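Serine hydrolase CCSP0084 (Cycloclasticus sp. P1, PDB 4I3F) probably hydrolyses carbon-carbon bonds of meta-cleavage products, with esterase activity as well, as a serine hydrolase of the alpha/beta hydrolase fold. Local coordinates at residues Lys182-Pro187 with Gly278-Ile283. Sequence-based numbering, arbitrary orientation.
Sequences KFLFDP and GHWVQI
Phe183 lies flat against the indole of Trp280 in an offset stack: the phenyl and the five-membered ring have centroids 4.2 Å apart and planes only 3° from parallel. With CG beside the backbone N and anti to the carbonyl carbon (chi1 -83°), the phenyl slides toward the NE1 side of the indole, and CB itself settles over the six-membered ring in a CH-pi contact, 3.5 Å from its centroid. A tryptophan suits this place because the wide indole can take both the phenyl and its CB on one face. The backbone clamps the same pair, for Trp280 N donates an almost straight bond (169°) to Phe183 O, in the carbonyl plane. The neighbouring His279 N turns instead to a water, 2.9 Å away, that also donates to Lys182 O. Gly278 fits where Phe183 O and the Leu184 backbone come so close that a CB would clash; its CA lies 3.5 Å from Phe183 O. Replacing Trp280 with an alanine would probably strip the indole from one face of the Phe183 ring and open a gap beside its CB, with Phe253 left as a stacking partner. Packing is looser beyond this core: Leu184 CG reaches indole CE3 at 4.4 Å, and its CD2 meets Ile283 about as distantly. On the solvent side, the exposed Phe185 turns its ring away, while its backbone N shares Glu284 with Gly278 N. Back in the buried core, His279 sets CD2 3.8 Å from Phe183 CE1, near the plane of the phenyl ring, and hydrogen-bonds Asp251 through ND1. Its side chain also touches Ser125, in a probable nucleophile elbow. The loop after helix 173-182 thus packs Phe183 against Trp280 beside what is consistent with the Ser-His-Asp catalytic triad of an alpha/beta hydrolase, its histidine on the loop after the last strand.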
# COMPACT_ATOMS: atom_id res chain seq x y z
N LYS A 182 5.92 2.06 15.87
CA LYS A 182 5.10 3.26 15.63
C LYS A 182 3.99 3.05 14.60
O LYS A 182 3.06 3.86 14.51
CB LYS A 182 5.99 4.44 15.22
CG LYS A 182 6.80 5.03 16.36
CD LYS A 182 5.87 5.66 17.40
CE LYS A 182 6.65 6.26 18.56
NZ LYS A 182 5.75 6.94 19.55
N PHE A 183 4.08 1.98 13.83
CA PHE A 183 3.03 1.63 12.88
C PHE A 183 1.77 1.14 13.59
O PHE A 183 0.71 1.02 12.97
CB PHE A 183 3.51 0.55 11.90
CG PHE A 183 4.30 1.10 10.74
CD1 PHE A 183 3.68 1.89 9.78
CD2 PHE A 183 5.65 0.81 10.60
CE1 PHE A 183 4.40 2.39 8.71
CE2 PHE A 183 6.37 1.31 9.53
CZ PHE A 183 5.75 2.09 8.58
N LEU A 184 1.88 0.84 14.88
CA LEU A 184 0.74 0.37 15.64
C LEU A 184 0.48 1.31 16.82
O LEU A 184 1.42 1.88 17.38
CB LEU A 184 0.99 -1.05 16.14
CG LEU A 184 1.05 -2.10 15.03
CD1 LEU A 184 1.78 -3.33 15.49
CD2 LEU A 184 -0.36 -2.46 14.61
N PHE A 185 -0.79 1.47 17.18
CA PHE A 185 -1.14 2.22 18.38
C PHE A 185 -0.84 1.40 19.63
O PHE A 185 -0.39 1.95 20.65
CB PHE A 185 -2.62 2.64 18.35
CG PHE A 185 -3.05 3.37 19.59
CD1 PHE A 185 -2.89 4.74 19.69
CD2 PHE A 185 -3.61 2.68 20.66
CE1 PHE A 185 -3.28 5.42 20.84
CE2 PHE A 185 -4.00 3.35 21.81
CZ PHE A 185 -3.84 4.72 21.90
N ASP A 186 -1.11 0.09 19.56
CA ASP A 186 -0.77 -0.84 20.64
C ASP A 186 0.19 -1.88 20.10
O ASP A 186 -0.23 -2.88 19.52
CB ASP A 186 -2.03 -1.51 21.22
CG ASP A 186 -1.71 -2.59 22.26
OD1 ASP A 186 -0.54 -2.70 22.68
OD2 ASP A 186 -2.63 -3.33 22.66
N PRO A 187 1.50 -1.66 20.28
CA PRO A 187 2.53 -2.53 19.71
C PRO A 187 2.44 -3.99 20.19
O PRO A 187 2.91 -4.87 19.49
CB PRO A 187 3.84 -1.91 20.22
CG PRO A 187 3.50 -0.50 20.56
CD PRO A 187 2.08 -0.53 21.04
N GLY A 278 -3.14 2.52 14.81
CA GLY A 278 -1.97 3.03 14.11
C GLY A 278 -2.10 2.89 12.61
O GLY A 278 -3.09 2.35 12.10
N HIS A 279 -1.10 3.40 11.90
CA HIS A 279 -1.10 3.35 10.44
C HIS A 279 -1.49 1.99 9.83
O HIS A 279 -2.24 1.95 8.85
CB HIS A 279 0.25 3.78 9.87
CG HIS A 279 0.25 3.83 8.37
ND1 HIS A 279 -0.53 4.72 7.66
CD2 HIS A 279 0.86 3.04 7.45
CE1 HIS A 279 -0.36 4.51 6.37
NE2 HIS A 279 0.47 3.49 6.21
N TRP A 280 -0.97 0.91 10.40
CA TRP A 280 -1.31 -0.44 9.91
C TRP A 280 -2.67 -0.89 10.43
O TRP A 280 -2.74 -1.77 11.29
CB TRP A 280 -0.25 -1.45 10.36
CG TRP A 280 1.03 -1.39 9.58
CD1 TRP A 280 1.24 -0.77 8.38
CD2 TRP A 280 2.28 -1.98 9.95
NE1 TRP A 280 2.54 -0.94 7.99
CE2 TRP A 280 3.21 -1.67 8.94
CE3 TRP A 280 2.71 -2.74 11.05
CZ2 TRP A 280 4.54 -2.10 8.98
CZ3 TRP A 280 4.03 -3.16 11.09
CH2 TRP A 280 4.93 -2.84 10.07
N VAL A 281 -3.73 -0.28 9.90
CA VAL A 281 -5.11 -0.58 10.32
C VAL A 281 -5.40 -2.07 10.14
O VAL A 281 -6.08 -2.67 10.97
CB VAL A 281 -6.14 0.22 9.48
CG1 VAL A 281 -7.55 -0.10 9.92
CG2 VAL A 281 -5.89 1.73 9.61
N GLN A 282 -4.86 -2.65 9.07
CA GLN A 282 -5.14 -4.04 8.73
C GLN A 282 -4.48 -5.05 9.67
O GLN A 282 -4.88 -6.22 9.70
CB GLN A 282 -4.75 -4.32 7.26
CG GLN A 282 -3.31 -4.79 7.03
CD GLN A 282 -2.25 -3.68 7.14
OE1 GLN A 282 -2.50 -2.59 7.64
NE2 GLN A 282 -1.05 -3.99 6.67
N ILE A 283 -3.48 -4.61 10.42
CA ILE A 283 -2.84 -5.45 11.42
C ILE A 283 -3.42 -5.17 12.81
O ILE A 283 -3.65 -6.08 13.59
CB ILE A 283 -1.31 -5.22 11.49
CG1 ILE A 283 -0.66 -5.35 10.11
CG2 ILE A 283 -0.65 -6.20 12.48
CD1 ILE A 283 -0.83 -6.70 9.48
O HOH W 1 0.73 4.93 13.47